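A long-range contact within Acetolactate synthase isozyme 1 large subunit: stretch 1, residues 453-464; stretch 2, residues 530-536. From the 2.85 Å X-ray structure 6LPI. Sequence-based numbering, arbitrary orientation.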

# COMPACT_ATOMS: atom_id res chain seq x y z
N GLU B 453 13.02 -15.19 7.64
CA GLU B 453 13.78 -14.32 6.77
C GLU B 453 15.00 -13.76 7.47
O GLU B 453 15.85 -13.16 6.79
CB GLU B 453 12.89 -13.21 6.23
CG GLU B 453 11.67 -13.76 5.44
CD GLU B 453 12.04 -14.77 4.36
OE1 GLU B 453 13.09 -14.59 3.72
OE2 GLU B 453 11.31 -15.77 4.19
N MET B 454 15.13 -13.96 8.79
CA MET B 454 16.40 -13.67 9.45
C MET B 454 17.55 -14.31 8.70
O MET B 454 18.58 -13.66 8.46
CB MET B 454 16.37 -14.14 10.90
CG MET B 454 15.95 -13.06 11.85
SD MET B 454 16.03 -13.54 13.59
CE MET B 454 15.25 -12.13 14.36
N ALA B 455 17.38 -15.57 8.28
CA ALA B 455 18.42 -16.23 7.49
C ALA B 455 18.74 -15.43 6.25
O ALA B 455 19.91 -15.12 5.97
CB ALA B 455 17.97 -17.65 7.13
N THR B 456 17.69 -15.02 5.52
CA THR B 456 17.85 -14.19 4.34
C THR B 456 18.66 -12.94 4.64
O THR B 456 19.51 -12.53 3.83
CB THR B 456 16.47 -13.82 3.77
OG1 THR B 456 15.71 -15.02 3.55
CG2 THR B 456 16.60 -13.06 2.48
N ALA B 457 18.46 -12.35 5.82
CA ALA B 457 19.21 -11.14 6.15
C ALA B 457 20.69 -11.43 6.32
O ALA B 457 21.54 -10.68 5.82
CB ALA B 457 18.64 -10.49 7.41
N SER B 458 21.02 -12.51 7.02
CA SER B 458 22.43 -12.69 7.34
C SER B 458 23.21 -13.17 6.14
O SER B 458 24.34 -12.72 5.91
CB SER B 458 22.57 -13.65 8.52
OG SER B 458 22.19 -14.95 8.14
N GLU B 459 22.61 -14.05 5.33
CA GLU B 459 23.30 -14.64 4.19
C GLU B 459 23.64 -13.60 3.13
O GLU B 459 24.66 -13.74 2.44
CB GLU B 459 22.47 -15.77 3.62
CG GLU B 459 22.17 -16.82 4.66
CD GLU B 459 21.49 -18.05 4.09
OE1 GLU B 459 20.85 -17.95 3.01
OE2 GLU B 459 21.63 -19.14 4.71
N ASN B 460 22.82 -12.57 2.97
CA ASN B 460 23.15 -11.46 2.09
C ASN B 460 23.87 -10.35 2.80
O ASN B 460 24.15 -9.32 2.18
CB ASN B 460 21.91 -10.93 1.38
CG ASN B 460 21.37 -11.90 0.36
OD1 ASN B 460 20.60 -12.80 0.68
ND2 ASN B 460 21.83 -11.74 -0.89
N GLN B 461 24.18 -10.54 4.08
CA GLN B 461 24.93 -9.59 4.89
C GLN B 461 24.38 -8.18 4.70
O GLN B 461 25.09 -7.24 4.34
CB GLN B 461 26.42 -9.67 4.58
CG GLN B 461 27.04 -10.88 5.25
CD GLN B 461 27.10 -10.71 6.78
OE1 GLN B 461 27.77 -9.80 7.28
NE2 GLN B 461 26.31 -11.51 7.50
N LEU B 462 23.08 -8.05 4.96
CA LEU B 462 22.39 -6.78 4.76
C LEU B 462 22.41 -5.96 6.04
O LEU B 462 22.49 -6.49 7.15
CB LEU B 462 20.95 -6.96 4.28
CG LEU B 462 20.79 -7.88 3.08
CD1 LEU B 462 19.34 -8.41 2.92
CD2 LEU B 462 21.30 -7.14 1.83
N ASP B 463 22.32 -4.65 5.86
CA ASP B 463 22.55 -3.68 6.92
C ASP B 463 21.25 -3.36 7.64
O ASP B 463 20.88 -2.19 7.78
CB ASP B 463 23.16 -2.44 6.26
CG ASP B 463 24.08 -1.65 7.16
OD1 ASP B 463 24.10 -1.90 8.38
OD2 ASP B 463 24.81 -0.78 6.64
N VAL B 464 20.56 -4.38 8.15
CA VAL B 464 19.24 -4.18 8.76
C VAL B 464 19.32 -4.48 10.25
O VAL B 464 19.76 -5.56 10.67
CB VAL B 464 18.12 -5.00 8.06
CG1 VAL B 464 18.23 -4.92 6.54
CG2 VAL B 464 18.03 -6.43 8.49
N ARG B 530 28.00 -0.78 13.50
CA ARG B 530 28.76 -1.78 12.80
C ARG B 530 27.89 -2.61 11.86
O ARG B 530 26.74 -2.90 12.16
CB ARG B 530 29.56 -2.53 13.79
CG ARG B 530 28.98 -3.27 14.86
CD ARG B 530 30.28 -3.37 15.60
NE ARG B 530 30.93 -4.40 14.88
CZ ARG B 530 32.16 -4.86 14.90
NH1 ARG B 530 33.24 -4.39 15.54
NH2 ARG B 530 32.21 -5.90 14.16
N PRO B 531 28.44 -2.97 10.67
CA PRO B 531 27.58 -3.51 9.60
C PRO B 531 26.97 -4.89 9.81
O PRO B 531 27.27 -5.54 10.81
CB PRO B 531 28.53 -3.60 8.41
CG PRO B 531 29.85 -3.88 9.05
CD PRO B 531 29.87 -3.02 10.29
N GLY B 532 26.18 -5.36 8.84
CA GLY B 532 25.55 -6.65 8.97
C GLY B 532 24.24 -6.54 9.72
O GLY B 532 23.90 -5.50 10.29
N PRO B 533 23.45 -7.60 9.66
CA PRO B 533 22.13 -7.58 10.31
C PRO B 533 22.26 -7.82 11.81
O PRO B 533 23.09 -8.60 12.26
CB PRO B 533 21.37 -8.71 9.60
CG PRO B 533 22.47 -9.65 9.13
CD PRO B 533 23.69 -8.83 8.88
N ALA B 534 21.43 -7.12 12.58
CA ALA B 534 21.47 -7.18 14.03
C ALA B 534 20.06 -7.25 14.61
O ALA B 534 19.11 -6.70 14.04
CB ALA B 534 22.18 -5.95 14.62
N LEU B 535 19.95 -7.90 15.76
CA LEU B 535 18.74 -7.88 16.57
C LEU B 535 19.01 -7.19 17.89
O LEU B 535 19.90 -7.60 18.63
CB LEU B 535 18.25 -9.29 16.87
CG LEU B 535 17.11 -9.25 17.89
CD1 LEU B 535 15.76 -9.06 17.18
CD2 LEU B 535 17.14 -10.43 18.86
N ILE B 536 18.20 -6.18 18.22
CA ILE B 536 18.31 -5.46 19.48
C ILE B 536 17.00 -5.65 20.24
O ILE B 536 15.93 -5.28 19.74
CB ILE B 536 18.60 -3.97 19.26
CG1 ILE B 536 19.96 -3.79 18.60
CG2 ILE B 536 18.60 -3.24 20.59
CD1 ILE B 536 19.94 -3.86 17.10

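The contact is small, about 380 Å² summed over both sides, and is built around one proline. Stretch 1 comes down a helix, turns, and passes beside stretch 2, becoming extended at Val464, and Pro533 sits in the angle so formed, with the largest covered area of any residue here.

Glu453 stays out of reach, its OE1 accepting a hydrogen bond from Thr456 OG1 at 2.7 Å, a local bond that takes no part in the contact. Met454 makes the first contact. Its CA-to-CB bond points sideways, but the long unbranched chain, with chi2 and chi3 both t, carries CE to 4.2 Å from Leu535 CD1, an apolar contact between buried residues.

One turn on, the CA-to-CB bond of Ala457 points toward stretch 2, and its single methyl fits the close approach of the helix: Ala457 CB lies 3.9 Å from Pro533 CB. Ser458 adds backbone packing, with its CA 3.5 Å from Pro533 CG. The compact, puckered proline ring suits this place because it presents carbon to the helix and its ring carbons need no polar partner.

The helix then closes in a Schellman motif. Gln461 takes positive phi, its N bonds to Ser458 O at 2.9 Å, and Leu462 N reaches back to Ala457 O at 3.2 Å. The side chain of Gln461 folds back as well, NE2 donating to Ser458 O at 2.8 Å. This curled form, chi1 and chi2 both m, also brings NE2 to 4.0 Å from Pro533 CD, so the amide nitrogen packs against the CD side of the proline ring.

The CA-to-CB bond of Leu462 points away from stretch 2, and the residue contributes its carbonyl: Leu462 O is 2.9 Å from Pro533 N, close packing without a hydrogen bond, since proline nitrogen has no hydrogen to share. Asp463 passes Gly532 with their CA atoms 4.7 Å apart. Gly532 has a clear backbone reason to be glycine: at phi 86° and psi 167°, a CB would jam against the preceding carbonyl oxygen and lie 3.1 Å from Pro533 CD. The CA-to-CB bond of Asp463 also points away, yet its end returns, placing OD1 4.0 Å from Pro531 CA.

Val464 supplies the polar lock. Ala534 N donates to Val464 O at 3.0 Å with an angle of 159°, the one hydrogen bond between the stretches, and Pro533 CA adds a CA-H...O contact to Val464 O at 3.1 Å. Val464 CG2 meanwhile packs 4.2 Å from Pro533 CB. The rule to read here is economical: carbon packing around a proline, with one hydrogen bond from the next residue's amide alongside it.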